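Local coordinates for IPT/TIG domain-containing protein BACOVA_02650 (Bacteroides ovatus, PDB 5E7G) that binds xyloglucan at the cell surface and probably holds it there before its transport into the periplasm for degradation, at residues G38-V43 against I85-G90; V98-P103 against F127-A132; N284-Y289 against S337-V342; P371-A376 against V432-P437. All coordinates share one frame; numbering follows the deposited sequence.

How the contacts relate
The four contacts follow one another in series along the chain, and none nests in or crosses another. Contact 1 closes the loop of 41 residues between 38-43 and 85-90 and pairs neighbouring strands in the N-terminal region. Contact 2 closes a shorter loop of 23 residues and packs the link between strands 97-98 and 104-109 against 127-132; its centre is about 32 Å from that of contact 1. Contacts 3 and 4 close loops of 47 and 55 residues in the xyloglucan-binding domain, their centres about 19 Å apart. Contact 3 joins the two sheets there, and contact 4 pairs strands in the glycan-binding sheet. Contacts 1 and 3 lie about 97 Å apart, centre to centre.

Contact 1: residues G38-V43 against I85-G90; sequences GGTQKV and IETEHG. With SO4 (sulfate ion), chain G.
Glu86 O takes bonds from two consecutive backbone N-H groups, Gln41 N and Lys42 N. The bond from Gln41 N is the stronger, at 2.7 Å from Glu86 O; that from Lys42 N is weak. Thr40 CA also turns a C-H toward this oxygen. Gln41 and Lys42 thus both face the single residue Glu86, which makes a classic beta bulge. Beyond it the antiparallel pairing is regular: Glu86 N donates to Lys42 O at 3.1 Å, and Val43 pairs with Ile85. Side chains fill in around the bulge. Thr40 CG2 meets Ile85 CG2 at 3.3 Å. Lys42 CB lies 3.7 Å from Glu86 OE1, but a bend at chi2 (-71°) helps carry the amine off, and Lys42 NZ stays 5.3 Å from that oxygen. Thr87 OG1 accepts from Gly90 N in an ST motif. A sulfate, probably from the crystallisation liquor, takes a bond from Gly38 N. Glu86 OE1 also bonds to Tyr44 OH. Thr40 and Ile85 rest on Ile62 of strand 61-65. Segment 38-43 falls in the first IPT/TIG repeat of the sequence. Strands 42-45 and 82-86 are the inner pair of a four-stranded antiparallel sheet, with 48-50 and 91-95 at its edges.

Contact 2: residues V98-P103 against F127-A132; sequences VLSPAP and FYEVQA
Tyr128 CB starts beside Ser100, 4.0 Å from Ser100 CB. Beyond CG, which is still close to Ser100, the CD2-CE2 bond passes the serine and then the proline, both approached obliquely. Tyr128 CD2 comes to 3.7 Å from Ser100 CB, and Tyr128 CE2 reaches Pro101 CD at 3.9 Å. Tyr162 also meets this ring, the two planes inclined at about 45°. Segment 127-132 belongs to the second IPT/TIG domain, an immunoglobulin-like sandwich, and 98-103 is the link leading into strand 104-109. At the start of that link Leu99 pairs with Val24 and Val98 touches Leu72. Residues 127-129 form the turn by which the chain passes from strand 119-125 in one sheet to strand 130-136 in the other. There Glu129 runs extended beyond CG toward the 98-100 backbone. Two waters bridge the carboxylate to that backbone. One donates to Glu129 OE1 and to Val98 O, and has a short contact with Ser100 OG. The other accepts from Ser100 N at 2.8 Å and lies unusually close to Glu129 OE2. Glu129 OE1 has a further weak bond from His97. At the far end Pro103 CB meets the edge of the Phe127 ring, 4.1 Å from Phe127 CD1.

Contact 3: residues N284-Y289 against S337-V342; sequences NVILNY and SNAQWV. With CA (calcium ion), chain C.
This contact joins the two sheets of the beta-sandwich in the xyloglucan-binding domain, next to its calcium site. Strand 285-287 pairs with strand 442-455 in one sheet, while 337-342 runs out of strand 329-338 in the other. The chain turns a corner at Ile286, and that residue has the largest share of the contact. Gln340 N donates to Ile286 O at 3.0 Å, in the carbonyl plane and on a lone pair. Ala339 CA adds a C-H contact to the same oxygen. In return, Ile286 CA directs a C-H at Gln340 O, 3.4 Å away. The two branches of the isoleucine go to different partners. Ile286 CG2 meets Val342 CG2 at 3.8 Å, the two side chains crossing at about a right angle. CG1 sits between the backbone N and the carbonyl carbon (chi1 64°), which sends CD1 to Trp341, 3.8 Å from Trp341 CZ3. With an alanine here, Trp341 CZ3 and Val342 CG2 would probably lose their apolar partner, and the 339-342 loop would pack less closely on this corner. The indole has other neighbours: Ala339 CB lies over one of its faces, Phe422 meets it edge-to-face, and Trp341 NE1 bonds to Ser427 O. Just past the corner, Asn288 O binds the calcium ion at 2.4 Å, joined by a water, Asp290, Asn315, Thr317 and Asp449. Leu287 reaches back across the contact, its CD2 lying 3.7 Å from Ser337 CB.

Contact 4: residues P371-A376 against V432-P437; sequences PVFQIA and VYATNP. With XYS (alpha-D-xylopyranose), chain B.
Tyr433 lays one ring face under a xylose unit of the bound glycan. The sugar's C5 sits above the plane, offset toward the rim, 3.8 Å from Tyr433 CE2. Tyr433 and Gln374 both line the glycan pocket of the xyloglucan-binding domain, on one face of a five-stranded antiparallel sheet in its beta-sandwich. They form a hydrogen-bonded antiparallel pair. Gln374 N donates to Tyr433 O at 2.7 Å, and Tyr433 N returns the bond to Gln374 O at 2.9 Å. Both donors lie in the plane of the carbonyl they meet. That same Gln374 O is also near the ring edge, 3.6 Å from Tyr433 CD1. Ala376 CB comes obliquely to the ring, and Tyr433 OH is held by His429. Replacing Tyr433 by an alanine would remove the ring face beneath C5, is likely to weaken the hold on this xylose, and would probably leave His429 without this partner. Val372 and Thr435 form the next hydrogen-bonded pair on this face. The opposite face carries Phe373, Ala434, Ile375 and Val432 and packs toward the other sheet. There Phe373 CE1 touches Ala434 CB at 3.8 Å, and Phe448 meets the phenyl ring edge-to-face. Back at the pocket, Gln374 has CG anti to the backbone N (chi1 175°) and stays extended, which brings its amide to the sugar: XYS O4 donates to Gln374 OE1 at 3.0 Å.

Contact 1: residues G38-V43 against I85-G90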
# COMPACT_ATOMS: atom_id res chain seq x y z
N GLY A 38 0.97 -2.28 64.24
CA GLY A 38 0.20 -3.43 64.69
C GLY A 38 -1.29 -3.23 64.55
O GLY A 38 -2.02 -4.18 64.30
N GLY A 39 -1.74 -1.98 64.70
CA GLY A 39 -3.16 -1.68 64.70
C GLY A 39 -3.62 -0.80 63.55
O GLY A 39 -4.48 0.06 63.75
N THR A 40 -3.09 -1.02 62.35
CA THR A 40 -3.61 -0.33 61.16
C THR A 40 -5.09 -0.68 60.97
O THR A 40 -5.48 -1.84 61.06
CB THR A 40 -2.84 -0.69 59.88
OG1 THR A 40 -3.03 -2.07 59.58
CG2 THR A 40 -1.37 -0.40 60.03
N GLN A 41 -5.90 0.34 60.72
CA GLN A 41 -7.32 0.18 60.48
C GLN A 41 -7.61 0.34 58.99
O GLN A 41 -8.44 -0.38 58.43
CB GLN A 41 -8.13 1.20 61.29
CG GLN A 41 -7.95 1.11 62.80
CD GLN A 41 -8.73 -0.04 63.42
OE1 GLN A 41 -8.42 -1.21 63.19
NE2 GLN A 41 -9.75 0.30 64.20
N LYS A 42 -6.91 1.28 58.37
CA LYS A 42 -7.13 1.64 56.97
C LYS A 42 -5.81 1.74 56.21
O LYS A 42 -4.79 2.15 56.76
CB LYS A 42 -7.88 2.98 56.88
CG LYS A 42 -9.25 2.99 57.52
CD LYS A 42 -10.26 2.17 56.73
CE LYS A 42 -11.64 2.18 57.39
NZ LYS A 42 -12.19 3.57 57.54
N VAL A 43 -5.84 1.34 54.94
CA VAL A 43 -4.72 1.56 54.04
C VAL A 43 -5.19 2.25 52.77
O VAL A 43 -6.26 1.95 52.24
CB VAL A 43 -4.02 0.25 53.65
CG1 VAL A 43 -2.83 0.52 52.73
CG2 VAL A 43 -3.56 -0.48 54.90
N ILE A 85 -1.07 5.00 55.70
CA ILE A 85 -1.53 4.06 56.72
C ILE A 85 -2.12 4.81 57.90
O ILE A 85 -1.55 5.78 58.39
CB ILE A 85 -0.38 3.15 57.18
CG1 ILE A 85 -0.03 2.16 56.06
CG2 ILE A 85 -0.76 2.38 58.44
CD1 ILE A 85 1.19 1.31 56.34
N GLU A 86 -3.29 4.34 58.34
CA GLU A 86 -3.96 4.87 59.52
C GLU A 86 -4.07 3.80 60.60
O GLU A 86 -4.64 2.72 60.36
CB GLU A 86 -5.35 5.41 59.17
CG GLU A 86 -5.35 6.70 58.36
CD GLU A 86 -6.75 7.12 57.95
OE1 GLU A 86 -7.72 6.38 58.26
OE2 GLU A 86 -6.89 8.20 57.32
N THR A 87 -3.52 4.08 61.77
CA THR A 87 -3.63 3.16 62.89
C THR A 87 -4.80 3.61 63.74
O THR A 87 -5.61 4.43 63.31
CB THR A 87 -2.34 3.12 63.74
OG1 THR A 87 -2.11 4.40 64.33
CG2 THR A 87 -1.15 2.73 62.88
N GLU A 88 -4.90 3.04 64.94
CA GLU A 88 -5.95 3.42 65.87
C GLU A 88 -5.86 4.92 66.17
O GLU A 88 -6.88 5.57 66.37
CB GLU A 88 -5.83 2.62 67.17
CG GLU A 88 -6.89 2.97 68.23
CD GLU A 88 -8.31 2.78 67.72
OE1 GLU A 88 -8.58 1.72 67.11
OE2 GLU A 88 -9.15 3.68 67.93
N HIS A 89 -4.64 5.45 66.17
CA HIS A 89 -4.42 6.83 66.61
C HIS A 89 -3.58 7.68 65.65
O HIS A 89 -3.87 8.86 65.46
CB HIS A 89 -3.75 6.82 67.98
CG HIS A 89 -3.52 8.18 68.56
ND1 HIS A 89 -4.54 9.09 68.74
CD2 HIS A 89 -2.39 8.79 68.98
CE1 HIS A 89 -4.05 10.21 69.25
NE2 HIS A 89 -2.74 10.05 69.41
N GLY A 90 -2.55 7.09 65.07
CA GLY A 90 -1.63 7.84 64.22
C GLY A 90 -1.86 7.70 62.73
O GLY A 90 -2.74 6.96 62.28
S SO4 G . 2.06 -1.89 67.94
O1 SO4 G . 2.56 -0.67 68.57
O2 SO4 G . 2.51 -1.89 66.55
O3 SO4 G . 2.64 -3.07 68.57
O4 SO4 G . 0.60 -1.94 68.02

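Contact 2: residues V98-P103 against F127-A132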
# COMPACT_ATOMS: atom_id res chain seq x y z
N VAL A 98 3.29 3.85 41.51
CA VAL A 98 2.65 2.76 40.80
C VAL A 98 2.74 3.03 39.30
O VAL A 98 2.23 4.05 38.80
CB VAL A 98 1.18 2.58 41.22
CG1 VAL A 98 0.59 1.34 40.58
CG2 VAL A 98 1.06 2.49 42.74
N LEU A 99 3.40 2.13 38.58
CA LEU A 99 3.77 2.34 37.18
C LEU A 99 2.60 2.27 36.21
O LEU A 99 1.80 1.33 36.25
CB LEU A 99 4.81 1.30 36.76
CG LEU A 99 6.15 1.35 37.48
CD1 LEU A 99 6.95 0.10 37.17
CD2 LEU A 99 6.92 2.59 37.09
N SER A 100 2.53 3.25 35.33
CA SER A 100 1.56 3.23 34.24
C SER A 100 2.04 2.29 33.13
O SER A 100 3.23 1.97 33.06
CB SER A 100 1.34 4.63 33.68
OG SER A 100 0.68 5.44 34.63
N PRO A 101 1.13 1.84 32.26
CA PRO A 101 1.53 0.99 31.14
C PRO A 101 2.50 1.70 30.18
O PRO A 101 2.46 2.93 30.06
CB PRO A 101 0.20 0.68 30.43
CG PRO A 101 -0.88 1.05 31.40
CD PRO A 101 -0.32 2.14 32.25
N ALA A 102 3.35 0.94 29.52
CA ALA A 102 4.36 1.50 28.63
C ALA A 102 3.73 2.17 27.41
O ALA A 102 2.75 1.68 26.86
CB ALA A 102 5.32 0.42 28.19
N PRO A 103 4.31 3.30 26.96
CA PRO A 103 3.80 3.99 25.78
C PRO A 103 4.11 3.23 24.49
O PRO A 103 5.07 2.46 24.45
CB PRO A 103 4.55 5.32 25.81
CG PRO A 103 5.84 4.99 26.45
CD PRO A 103 5.52 3.96 27.49
N PHE A 127 0.34 7.50 26.56
CA PHE A 127 1.27 8.62 26.62
C PHE A 127 1.18 9.30 27.98
O PHE A 127 1.04 10.52 28.08
CB PHE A 127 0.98 9.63 25.50
CG PHE A 127 1.28 9.12 24.12
CD1 PHE A 127 2.36 8.27 23.90
CD2 PHE A 127 0.48 9.47 23.05
CE1 PHE A 127 2.63 7.81 22.63
CE2 PHE A 127 0.76 9.00 21.79
CZ PHE A 127 1.83 8.17 21.58
N TYR A 128 1.28 8.50 29.04
CA TYR A 128 1.27 9.01 30.40
C TYR A 128 2.65 9.50 30.78
O TYR A 128 3.66 8.90 30.39
CB TYR A 128 0.84 7.91 31.39
CG TYR A 128 -0.47 7.23 31.06
CD1 TYR A 128 -1.67 7.93 31.13
CD2 TYR A 128 -0.52 5.89 30.70
CE1 TYR A 128 -2.88 7.32 30.84
CE2 TYR A 128 -1.73 5.26 30.42
CZ TYR A 128 -2.90 5.99 30.49
OH TYR A 128 -4.10 5.38 30.21
N GLU A 129 2.71 10.60 31.52
CA GLU A 129 3.96 11.01 32.16
C GLU A 129 5.07 11.28 31.14
O GLU A 129 6.23 10.96 31.38
CB GLU A 129 4.40 9.93 33.16
CG GLU A 129 3.31 9.56 34.18
CD GLU A 129 3.61 8.29 34.96
OE1 GLU A 129 3.36 8.27 36.18
OE2 GLU A 129 4.07 7.31 34.34
N VAL A 130 4.69 11.86 30.01
CA VAL A 130 5.66 12.27 28.99
C VAL A 130 6.68 13.23 29.59
O VAL A 130 6.33 14.30 30.07
CB VAL A 130 4.96 12.94 27.78
CG1 VAL A 130 5.97 13.46 26.77
CG2 VAL A 130 4.00 11.96 27.12
N GLN A 131 7.95 12.82 29.56
CA GLN A 131 9.03 13.65 30.08
C GLN A 131 9.65 14.50 28.97
O GLN A 131 9.79 15.72 29.11
CB GLN A 131 10.10 12.77 30.74
CG GLN A 131 9.59 12.01 31.96
CD GLN A 131 10.58 10.99 32.46
OE1 GLN A 131 11.54 10.64 31.77
NE2 GLN A 131 10.35 10.49 33.67
N ALA A 132 10.01 13.85 27.86
CA ALA A 132 10.64 14.53 26.73
C ALA A 132 10.19 13.93 25.40
O ALA A 132 9.71 12.80 25.34
CB ALA A 132 12.15 14.46 26.86
O HOH W 1 1.55 6.18 36.82
O HOH W 2 4.67 5.04 35.13

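Contact 3: residues N284-Y289 against S337-V342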
# COMPACT_ATOMS: atom_id res chain seq x y z
N ASN A 284 8.31 -7.50 -27.33
CA ASN A 284 7.39 -8.59 -26.99
C ASN A 284 6.16 -8.62 -27.90
O ASN A 284 5.28 -9.47 -27.75
CB ASN A 284 6.95 -8.48 -25.53
CG ASN A 284 8.07 -8.82 -24.56
OD1 ASN A 284 8.96 -8.01 -24.32
ND2 ASN A 284 8.01 -10.02 -23.98
N VAL A 285 6.10 -7.69 -28.84
CA VAL A 285 4.96 -7.58 -29.74
C VAL A 285 5.03 -8.69 -30.78
O VAL A 285 6.11 -8.99 -31.29
CB VAL A 285 4.93 -6.20 -30.44
CG1 VAL A 285 3.79 -6.12 -31.46
CG2 VAL A 285 4.81 -5.09 -29.41
N ILE A 286 3.88 -9.28 -31.10
CA ILE A 286 3.81 -10.36 -32.08
C ILE A 286 2.90 -10.02 -33.27
O ILE A 286 2.97 -10.66 -34.32
CB ILE A 286 3.31 -11.68 -31.43
CG1 ILE A 286 1.88 -11.52 -30.90
CG2 ILE A 286 4.26 -12.09 -30.30
CD1 ILE A 286 1.26 -12.82 -30.43
N LEU A 287 2.04 -9.01 -33.10
CA LEU A 287 1.17 -8.56 -34.19
C LEU A 287 0.66 -7.12 -33.93
O LEU A 287 0.01 -6.85 -32.92
CB LEU A 287 -0.01 -9.52 -34.36
CG LEU A 287 -0.98 -9.26 -35.51
CD1 LEU A 287 -0.28 -9.34 -36.85
CD2 LEU A 287 -2.16 -10.22 -35.48
N ASN A 288 0.98 -6.20 -34.84
CA ASN A 288 0.55 -4.81 -34.70
C ASN A 288 0.05 -4.23 -36.02
O ASN A 288 -0.34 -3.06 -36.07
CB ASN A 288 1.70 -3.96 -34.15
CG ASN A 288 2.90 -3.90 -35.08
OD1 ASN A 288 2.84 -4.33 -36.23
ND2 ASN A 288 4.00 -3.34 -34.58
N TYR A 289 0.06 -5.04 -37.07
CA TYR A 289 -0.42 -4.63 -38.39
C TYR A 289 0.38 -3.45 -38.94
O TYR A 289 -0.06 -2.76 -39.86
CB TYR A 289 -1.91 -4.27 -38.32
CG TYR A 289 -2.73 -5.29 -37.56
CD1 TYR A 289 -3.00 -6.54 -38.09
CD2 TYR A 289 -3.23 -5.00 -36.29
CE1 TYR A 289 -3.74 -7.47 -37.39
CE2 TYR A 289 -3.97 -5.93 -35.59
CZ TYR A 289 -4.22 -7.16 -36.14
OH TYR A 289 -4.96 -8.08 -35.42
N SER A 337 -4.13 -14.35 -39.13
CA SER A 337 -2.87 -13.64 -39.33
C SER A 337 -1.65 -14.52 -39.07
O SER A 337 -1.76 -15.59 -38.48
CB SER A 337 -2.82 -12.40 -38.44
OG SER A 337 -3.89 -11.52 -38.74
N ASN A 338 -0.50 -14.05 -39.54
CA ASN A 338 0.78 -14.62 -39.18
C ASN A 338 1.47 -13.77 -38.13
O ASN A 338 1.79 -12.61 -38.38
CB ASN A 338 1.68 -14.75 -40.41
CG ASN A 338 1.43 -16.03 -41.18
OD1 ASN A 338 1.38 -17.12 -40.59
ND2 ASN A 338 1.24 -15.91 -42.48
N ALA A 339 1.70 -14.36 -36.97
CA ALA A 339 2.38 -13.67 -35.89
C ALA A 339 3.88 -13.77 -36.08
O ALA A 339 4.37 -14.57 -36.88
CB ALA A 339 1.99 -14.26 -34.53
N GLN A 340 4.60 -12.95 -35.34
CA GLN A 340 6.04 -13.04 -35.26
C GLN A 340 6.36 -13.27 -33.79
O GLN A 340 6.37 -12.33 -33.00
CB GLN A 340 6.71 -11.76 -35.78
CG GLN A 340 8.22 -11.80 -35.71
CD GLN A 340 8.87 -10.56 -36.30
OE1 GLN A 340 9.12 -9.58 -35.59
NE2 GLN A 340 9.17 -10.59 -37.59
N TRP A 341 6.56 -14.53 -33.42
CA TRP A 341 6.69 -14.88 -32.02
C TRP A 341 7.90 -14.18 -31.40
O TRP A 341 8.83 -13.79 -32.10
CB TRP A 341 6.81 -16.40 -31.84
CG TRP A 341 5.69 -17.19 -32.50
CD1 TRP A 341 5.82 -18.18 -33.43
CD2 TRP A 341 4.28 -17.04 -32.28
NE1 TRP A 341 4.59 -18.66 -33.80
CE2 TRP A 341 3.62 -17.97 -33.11
CE3 TRP A 341 3.50 -16.20 -31.46
CZ2 TRP A 341 2.23 -18.09 -33.14
CZ3 TRP A 341 2.13 -16.32 -31.50
CH2 TRP A 341 1.50 -17.26 -32.33
N VAL A 342 7.85 -14.01 -30.09
CA VAL A 342 8.91 -13.37 -29.35
C VAL A 342 10.17 -14.22 -29.37
O VAL A 342 10.12 -15.42 -29.10
CB VAL A 342 8.48 -13.12 -27.88
CG1 VAL A 342 9.60 -12.47 -27.08
CG2 VAL A 342 7.20 -12.26 -27.84
CA CA C . -0.99 -1.11 -34.85
O HOH W 3 0.77 -0.88 -33.27

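Contact 4: residues P371-A376 against V432-P437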
# COMPACT_ATOMS: atom_id res chain seq x y z
N PRO A 371 -22.55 -11.88 -28.70
CA PRO A 371 -21.30 -12.01 -29.46
C PRO A 371 -20.09 -12.30 -28.57
O PRO A 371 -19.98 -11.75 -27.47
CB PRO A 371 -21.16 -10.64 -30.14
CG PRO A 371 -22.54 -10.13 -30.24
CD PRO A 371 -23.23 -10.61 -29.00
N VAL A 372 -19.21 -13.17 -29.04
CA VAL A 372 -18.01 -13.54 -28.30
C VAL A 372 -16.85 -13.70 -29.27
O VAL A 372 -17.04 -13.78 -30.48
CB VAL A 372 -18.20 -14.85 -27.52
CG1 VAL A 372 -19.25 -14.68 -26.42
CG2 VAL A 372 -18.58 -15.99 -28.46
N PHE A 373 -15.64 -13.74 -28.72
CA PHE A 373 -14.43 -13.88 -29.51
C PHE A 373 -13.69 -15.17 -29.20
O PHE A 373 -13.68 -15.63 -28.06
CB PHE A 373 -13.49 -12.70 -29.28
CG PHE A 373 -14.01 -11.40 -29.81
CD1 PHE A 373 -13.80 -11.04 -31.12
CD2 PHE A 373 -14.72 -10.55 -28.99
CE1 PHE A 373 -14.29 -9.84 -31.61
CE2 PHE A 373 -15.20 -9.35 -29.47
CZ PHE A 373 -14.98 -9.00 -30.78
N GLN A 374 -13.07 -15.73 -30.23
CA GLN A 374 -12.14 -16.84 -30.08
C GLN A 374 -10.73 -16.40 -30.48
O GLN A 374 -10.55 -15.78 -31.53
CB GLN A 374 -12.57 -18.03 -30.93
CG GLN A 374 -11.58 -19.21 -30.92
CD GLN A 374 -11.97 -20.32 -31.87
OE1 GLN A 374 -12.63 -20.09 -32.88
NE2 GLN A 374 -11.55 -21.54 -31.56
N ILE A 375 -9.75 -16.73 -29.65
CA ILE A 375 -8.35 -16.48 -29.97
C ILE A 375 -7.61 -17.80 -30.04
O ILE A 375 -7.57 -18.55 -29.06
CB ILE A 375 -7.68 -15.56 -28.94
CG1 ILE A 375 -8.29 -14.15 -29.01
CG2 ILE A 375 -6.16 -15.51 -29.17
CD1 ILE A 375 -7.84 -13.22 -27.89
N ALA A 376 -7.01 -18.08 -31.20
CA ALA A 376 -6.33 -19.35 -31.45
C ALA A 376 -4.92 -19.14 -31.99
O ALA A 376 -4.66 -18.18 -32.73
CB ALA A 376 -7.15 -20.18 -32.44
N VAL A 432 -8.22 -14.46 -34.71
CA VAL A 432 -9.25 -13.84 -33.90
C VAL A 432 -10.58 -14.03 -34.63
O VAL A 432 -10.73 -13.60 -35.77
CB VAL A 432 -8.96 -12.35 -33.64
CG1 VAL A 432 -10.09 -11.70 -32.85
CG2 VAL A 432 -7.63 -12.21 -32.90
N TYR A 433 -11.53 -14.68 -33.97
CA TYR A 433 -12.79 -15.05 -34.62
C TYR A 433 -13.96 -14.54 -33.81
O TYR A 433 -14.05 -14.82 -32.61
CB TYR A 433 -12.89 -16.58 -34.77
CG TYR A 433 -11.69 -17.21 -35.43
CD1 TYR A 433 -10.55 -17.53 -34.70
CD2 TYR A 433 -11.69 -17.50 -36.79
CE1 TYR A 433 -9.44 -18.11 -35.30
CE2 TYR A 433 -10.59 -18.08 -37.41
CZ TYR A 433 -9.47 -18.39 -36.65
OH TYR A 433 -8.36 -18.96 -37.25
N ALA A 434 -14.83 -13.78 -34.47
CA ALA A 434 -16.04 -13.26 -33.84
C ALA A 434 -17.27 -14.08 -34.25
O ALA A 434 -17.48 -14.35 -35.43
CB ALA A 434 -16.24 -11.80 -34.21
N THR A 435 -18.07 -14.46 -33.27
CA THR A 435 -19.28 -15.24 -33.51
C THR A 435 -20.38 -14.78 -32.56
O THR A 435 -20.10 -14.04 -31.62
CB THR A 435 -19.04 -16.75 -33.30
OG1 THR A 435 -18.72 -16.98 -31.93
CG2 THR A 435 -17.90 -17.24 -34.19
N ASN A 436 -21.61 -15.24 -32.81
CA ASN A 436 -22.75 -14.92 -31.94
C ASN A 436 -23.59 -16.16 -31.61
O ASN A 436 -24.54 -16.48 -32.32
CB ASN A 436 -23.63 -13.85 -32.60
CG ASN A 436 -24.71 -13.33 -31.67
OD1 ASN A 436 -24.62 -13.47 -30.45
ND2 ASN A 436 -25.74 -12.73 -32.24
N PRO A 437 -23.22 -16.88 -30.53
CA PRO A 437 -24.04 -18.00 -30.06
C PRO A 437 -25.31 -17.55 -29.33
O PRO A 437 -26.07 -18.39 -28.84
CB PRO A 437 -23.10 -18.75 -29.11
CG PRO A 437 -22.17 -17.71 -28.63
CD PRO A 437 -21.96 -16.77 -29.78
C1 XYS B . -11.75 -23.35 -38.27
C2 XYS B . -11.68 -24.37 -37.16
C3 XYS B . -12.55 -23.95 -36.03
C4 XYS B . -12.39 -22.51 -35.63
C5 XYS B . -12.15 -21.51 -36.77
O2 XYS B . -12.11 -25.65 -37.66
O3 XYS B . -12.26 -24.77 -34.86
O4 XYS B . -13.57 -22.11 -34.93
O5 XYS B . -11.27 -22.03 -37.84